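Local coordinates for protein TAF6 (Antonospora locustae, PDB 4ATG) that probably serves as a subunit of the general transcription factor TFIID, its HEAT-repeat C-terminal domain taking part in formation of the Taf6-Taf9 complex, at residues D148-A153 / R178-K183; Y155-L160 / N166-E171. All blocks are in the same frame, centred on the assembly; numbering follows the deposited sequence.

Interaction 1 of 2, residues D148-A153 / R178-K183; sequences DSQYGA and RTIGKK
Gln150 meets Ile180 and Lys182 through the amide at the end of its side chain. The methyl CG2 of Ile180 lies against this amide, 3.5 Å from Gln150 NE2 and 3.6 Å from Gln150 OE1. The two side chains approach from opposite directions. Ile180 CD1 adds a looser touch, 4.0 Å from Gln150 NE2. On the other flank Lys182 lends only the base of its chain, with CG 3.9 Å from Gln150 OE1. The chain then bends at chi2 (-71°), and the ammonium end departs from the contact. Beyond CG the Gln150 chain runs extended (chi2 172°), which carries the amide out from helix 147-160. The contact lies in an all-helical HEAT-repeat domain and ties this helix to the turn between helices 162-179 and 183-194. Gly181, with positive phi, is the first residue to leave helical geometry after helix 162-179, and Lys182 is the N-cap residue of the next helix. The Gln150 amide is anchored further out: OE1 is hydrogen-bonded to Tyr176 OH and NE2 to Asp142 O. With an alanine here, Asp142 O is likely to lose its amide donor and Tyr176 OH one partner, opening a gap beside Ile180. Tyr176 OH is also hydrogen-bonded to Lys182 N, so one hydroxyl links amide and turn.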
loop_
_atom_site.group_PDB
_atom_site.type_symbol
_atom_site.label_atom_id
_atom_site.label_comp_id
_atom_site.label_asym_id
_atom_site.label_seq_id
_atom_site.Cartn_x
_atom_site.Cartn_y
_atom_site.Cartn_z
ATOM N N ASP A 148 -5.561 9.947 12.091
ATOM C CA ASP A 148 -5.430 9.639 10.667
ATOM C C ASP A 148 -4.823 8.257 10.429
ATOM O O ASP A 148 -5.264 7.554 9.511
ATOM C CB ASP A 148 -4.637 10.745 9.941
ATOM C CG ASP A 148 -5.381 12.062 9.767
ATOM O OD1 ASP A 148 -6.597 12.116 10.096
ATOM O OD2 ASP A 148 -4.766 13.026 9.263
ATOM N N SER A 149 -3.853 7.845 11.286
ATOM C CA SER A 149 -3.230 6.514 11.183
ATOM C C SER A 149 -4.249 5.417 11.490
ATOM O O SER A 149 -4.352 4.448 10.742
ATOM C CB SER A 149 -2.037 6.394 12.127
ATOM O OG SER A 149 -0.931 7.117 11.616
ATOM N N GLN A 150 -5.011 5.578 12.592
ATOM C CA GLN A 150 -6.032 4.620 13.011
ATOM C C GLN A 150 -7.146 4.530 11.973
ATOM O O GLN A 150 -7.676 3.444 11.748
ATOM C CB GLN A 150 -6.629 5.038 14.363
ATOM C CG GLN A 150 -5.636 4.930 15.534
ATOM C CD GLN A 150 -6.217 5.540 16.785
ATOM O OE1 GLN A 150 -7.252 6.214 16.758
ATOM N NE2 GLN A 150 -5.562 5.323 17.914
ATOM N N TYR A 151 -7.487 5.668 11.340
ATOM C CA TYR A 151 -8.513 5.745 10.291
ATOM C C TYR A 151 -8.063 4.945 9.068
ATOM O O TYR A 151 -8.861 4.207 8.493
ATOM C CB TYR A 151 -8.790 7.205 9.904
ATOM C CG TYR A 151 -9.739 7.356 8.743
ATOM C CD1 TYR A 151 -11.117 7.279 8.929
ATOM C CD2 TYR A 151 -9.265 7.585 7.455
ATOM C CE1 TYR A 151 -11.999 7.407 7.858
ATOM C CE2 TYR A 151 -10.138 7.692 6.373
ATOM C CZ TYR A 151 -11.505 7.614 6.584
ATOM O OH TYR A 151 -12.380 7.766 5.540
ATOM N N GLY A 152 -6.816 5.145 8.643
ATOM C CA GLY A 152 -6.286 4.402 7.497
ATOM C C GLY A 152 -6.335 2.911 7.786
ATOM O O GLY A 152 -6.837 2.130 6.970
ATOM N N ALA A 153 -5.847 2.512 8.972
ATOM C CA ALA A 153 -5.819 1.101 9.399
ATOM C C ALA A 153 -7.223 0.491 9.400
ATOM O O ALA A 153 -7.410 -0.571 8.816
ATOM C CB ALA A 153 -5.186 0.975 10.769
ATOM N N ARG A 178 -14.623 2.858 23.667
ATOM C CA ARG A 178 -14.459 3.103 25.102
ATOM C C ARG A 178 -13.112 3.719 25.474
ATOM O O ARG A 178 -13.065 4.616 26.325
ATOM C CB ARG A 178 -14.678 1.790 25.879
ATOM C CG ARG A 178 -14.651 1.940 27.403
ATOM C CD ARG A 178 -14.853 0.621 28.125
ATOM N NE ARG A 178 -13.852 -0.394 27.778
ATOM C CZ ARG A 178 -12.636 -0.478 28.310
ATOM N NH1 ARG A 178 -12.221 0.429 29.187
ATOM N NH2 ARG A 178 -11.815 -1.450 27.948
ATOM N N THR A 179 -12.021 3.218 24.871
ATOM C CA THR A 179 -10.659 3.606 25.243
ATOM C C THR A 179 -9.949 4.654 24.381
ATOM O O THR A 179 -9.015 5.306 24.866
ATOM C CB THR A 179 -9.802 2.356 25.423
ATOM O OG1 THR A 179 -9.585 1.757 24.152
ATOM C CG2 THR A 179 -10.446 1.338 26.338
ATOM N N ILE A 180 -10.322 4.772 23.100
ATOM C CA ILE A 180 -9.653 5.727 22.214
ATOM C C ILE A 180 -10.682 6.740 21.725
ATOM O O ILE A 180 -10.579 7.919 22.065
ATOM C CB ILE A 180 -8.822 5.022 21.096
ATOM C CG1 ILE A 180 -7.778 4.048 21.711
ATOM C CG2 ILE A 180 -8.133 6.049 20.198
ATOM C CD1 ILE A 180 -7.188 2.943 20.728
ATOM N N GLY A 181 -11.672 6.257 20.979
ATOM C CA GLY A 181 -12.816 7.038 20.520
ATOM C C GLY A 181 -12.546 8.290 19.712
ATOM O O GLY A 181 -13.214 9.301 19.927
ATOM N N LYS A 182 -11.589 8.248 18.773
ATOM C CA LYS A 182 -11.339 9.407 17.905
ATOM C C LYS A 182 -12.510 9.490 16.926
ATOM O O LYS A 182 -12.870 8.483 16.313
ATOM C CB LYS A 182 -9.972 9.330 17.202
ATOM C CG LYS A 182 -8.769 9.553 18.139
ATOM C CD LYS A 182 -8.641 11.008 18.618
ATOM C CE LYS A 182 -7.580 11.162 19.676
ATOM N NZ LYS A 182 -7.667 12.481 20.358
ATOM N N LYS A 183 -13.182 10.658 16.891
ATOM C CA LYS A 183 -14.406 10.919 16.121
ATOM C C LYS A 183 -14.392 10.471 14.661
ATOM O O LYS A 183 -15.354 9.847 14.209
ATOM C CB LYS A 183 -14.850 12.390 16.252
ATOM C CG LYS A 183 -15.189 12.834 17.686
ATOM C CD LYS A 183 -16.568 12.361 18.161
ATOM C CE LYS A 183 -16.787 12.663 19.624
ATOM N NZ LYS A 183 -18.052 12.065 20.127
#

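Interaction 2 of 2, residues Y155-L160 / N166-E171; sequences YCLSIL and NTVIRE
Leu157, Val168 and Ile169 form an apolar contact between two consecutive helices of the HEAT-repeat domain, 147-160 and 162-179. The short segments run roughly antiparallel, at 138° between their directions, with their axes 9.7 Å apart. Leu157 and Ile169 face each other most closely along the backbones, their CA atoms 7.5 Å apart. Ile169 reaches across with its longer branch. CG1 is anti to the carbonyl carbon (chi1 -57°) and the chain is extended beyond it, which puts the terminal methyl CD1 on the opposite helix. There Ile169 CD1 lies 3.8 Å from Leu157 CB. It also rests on the backbone of the next residue, 3.6 Å from Ser158 N. The branched end of Leu157 meets Val168 instead. Leu157 CD1 is 4.0 Å from Val168 CG1, and the two side chains cross at about a right angle. Ser158 offers carbon to Ile169, with CB 4.1 Å from Ile169 CD1. Its hydroxyl turns back to its own helix, where Ser158 OG donates to Tyr155 O at 2.7 Å. Around Val168, helix 162-179 widens into a pi-type turn at 166-169. Helix 183-194 covers one flank, with Leu189 and Leu193 against Ile169 and Val192 against Ser158. Helix 128-140 supplies Leu136 against Leu157 and Lys137 against Val168.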
loop_
_atom_site.group_PDB
_atom_site.type_symbol
_atom_site.label_atom_id
_atom_site.label_comp_id
_atom_site.label_asym_id
_atom_site.label_seq_id
_atom_site.Cartn_x
_atom_site.Cartn_y
_atom_site.Cartn_z
ATOM N N TYR A 155 -9.981 1.693 7.776
ATOM C CA TYR A 155 -10.494 1.715 6.400
ATOM C C TYR A 155 -10.009 0.487 5.657
ATOM O O TYR A 155 -10.813 -0.184 5.021
ATOM C CB TYR A 155 -10.057 2.979 5.643
ATOM C CG TYR A 155 -10.628 3.006 4.246
ATOM C CD1 TYR A 155 -11.942 3.406 4.019
ATOM C CD2 TYR A 155 -9.885 2.553 3.158
ATOM C CE1 TYR A 155 -12.499 3.372 2.744
ATOM C CE2 TYR A 155 -10.435 2.513 1.872
ATOM C CZ TYR A 155 -11.742 2.929 1.675
ATOM O OH TYR A 155 -12.302 2.919 0.424
ATOM N N CYS A 156 -8.703 0.175 5.760
ATOM C CA CYS A 156 -8.138 -0.993 5.079
ATOM C C CYS A 156 -8.784 -2.289 5.562
ATOM O O CYS A 156 -9.238 -3.065 4.725
ATOM C CB CYS A 156 -6.621 -1.041 5.209
ATOM S SG CYS A 156 -5.841 -2.263 4.129
ATOM N N LEU A 157 -8.904 -2.482 6.902
ATOM C CA LEU A 157 -9.573 -3.654 7.456
ATOM C C LEU A 157 -10.995 -3.786 6.922
ATOM O O LEU A 157 -11.425 -4.889 6.542
ATOM C CB LEU A 157 -9.648 -3.549 8.988
ATOM C CG LEU A 157 -8.341 -3.867 9.752
ATOM C CD1 LEU A 157 -8.473 -3.505 11.223
ATOM C CD2 LEU A 157 -7.981 -5.364 9.639
ATOM N N SER A 158 -11.721 -2.650 6.871
ATOM C CA SER A 158 -13.130 -2.602 6.469
ATOM C C SER A 158 -13.401 -3.102 5.046
ATOM O O SER A 158 -14.510 -3.571 4.761
ATOM C CB SER A 158 -13.677 -1.190 6.649
ATOM O OG SER A 158 -13.424 -0.347 5.534
ATOM N N ILE A 159 -12.408 -2.974 4.142
ATOM C CA ILE A 159 -12.628 -3.383 2.747
ATOM C C ILE A 159 -12.093 -4.804 2.422
ATOM O O ILE A 159 -12.351 -5.300 1.324
ATOM C CB ILE A 159 -12.073 -2.315 1.755
ATOM C CG1 ILE A 159 -10.528 -2.258 1.814
ATOM C CG2 ILE A 159 -12.743 -0.919 1.990
ATOM C CD1 ILE A 159 -9.836 -1.518 0.626
ATOM N N LEU A 160 -11.328 -5.438 3.328
ATOM C CA LEU A 160 -10.737 -6.764 3.022
ATOM C C LEU A 160 -11.759 -7.865 2.721
ATOM O O LEU A 160 -11.700 -8.478 1.651
ATOM C CB LEU A 160 -9.739 -7.212 4.093
ATOM C CG LEU A 160 -8.521 -6.305 4.271
ATOM C CD1 LEU A 160 -7.665 -6.736 5.465
ATOM C CD2 LEU A 160 -7.712 -6.189 2.956
ATOM N N ASN A 166 -16.379 -8.973 10.449
ATOM C CA ASN A 166 -17.029 -9.755 11.506
ATOM C C ASN A 166 -16.106 -10.273 12.584
ATOM O O ASN A 166 -16.498 -10.296 13.750
ATOM C CB ASN A 166 -17.903 -10.858 10.906
ATOM C CG ASN A 166 -19.129 -10.324 10.214
ATOM O OD1 ASN A 166 -19.744 -9.342 10.646
ATOM N ND2 ASN A 166 -19.518 -10.964 9.125
ATOM N N THR A 167 -14.893 -10.693 12.226
ATOM C CA THR A 167 -13.969 -11.154 13.245
ATOM C C THR A 167 -13.314 -9.929 13.883
ATOM O O THR A 167 -13.848 -9.430 14.870
ATOM C CB THR A 167 -13.072 -12.303 12.767
ATOM O OG1 THR A 167 -12.352 -11.907 11.599
ATOM C CG2 THR A 167 -13.858 -13.576 12.487
ATOM N N VAL A 168 -12.307 -9.355 13.226
ATOM C CA VAL A 168 -11.485 -8.209 13.648
ATOM C C VAL A 168 -12.247 -6.939 14.092
ATOM O O VAL A 168 -12.065 -6.480 15.217
ATOM C CB VAL A 168 -10.340 -7.892 12.630
ATOM C CG1 VAL A 168 -9.355 -6.874 13.193
ATOM C CG2 VAL A 168 -9.598 -9.161 12.194
ATOM N N ILE A 169 -13.044 -6.349 13.215
ATOM C CA ILE A 169 -13.729 -5.091 13.532
ATOM C C ILE A 169 -14.805 -5.216 14.608
ATOM O O ILE A 169 -14.732 -4.519 15.635
ATOM C CB ILE A 169 -14.201 -4.380 12.235
ATOM C CG1 ILE A 169 -12.983 -4.147 11.299
ATOM C CG2 ILE A 169 -14.910 -3.070 12.568
ATOM C CD1 ILE A 169 -13.362 -3.596 9.963
ATOM N N ARG A 170 -15.782 -6.119 14.385
ATOM C CA ARG A 170 -16.881 -6.384 15.325
ATOM C C ARG A 170 -16.381 -6.742 16.742
ATOM O O ARG A 170 -16.909 -6.215 17.722
ATOM C CB ARG A 170 -17.819 -7.469 14.763
ATOM C CG ARG A 170 -19.229 -7.429 15.346
ATOM C CD ARG A 170 -20.237 -8.279 14.570
ATOM N NE ARG A 170 -20.445 -7.823 13.189
ATOM C CZ ARG A 170 -21.211 -6.792 12.840
ATOM N NH1 ARG A 170 -21.837 -6.076 13.765
ATOM N NH2 ARG A 170 -21.341 -6.459 11.563
ATOM N N GLU A 171 -15.336 -7.579 16.837
ATOM C CA GLU A 171 -14.735 -8.015 18.106
ATOM C C GLU A 171 -14.097 -6.891 18.925
ATOM O O GLU A 171 -14.095 -6.975 20.147
ATOM C CB GLU A 171 -13.675 -9.100 17.846
ATOM C CG GLU A 171 -14.188 -10.518 18.020
ATOM C CD GLU A 171 -14.087 -11.035 19.441
ATOM O OE1 GLU A 171 -12.975 -11.443 19.848
ATOM O OE2 GLU A 171 -15.119 -11.024 20.153
#

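Both interactions start from helix 147-160; interaction 2 reaches the body of helix 162-179, interaction 1 the turn that follows it. Their centres lie about 13 Å apart, on the same side of the chain's centre. Along the chain the order is 148-153, 155-160, 166-171, 178-183, so interaction 2 sits close to the short connection between the helices and interaction 1 brackets it. Interaction 2 is an apolar contact between the helix bodies. Interaction 1 lies at the far end, where the chain turns into helix 183-194. That last helix borders both contacts, through Val185 at Gln150 and Leu189 at Ile169. Together they join the two helices, and the turn after them, at two levels near the C-terminal end of the chain.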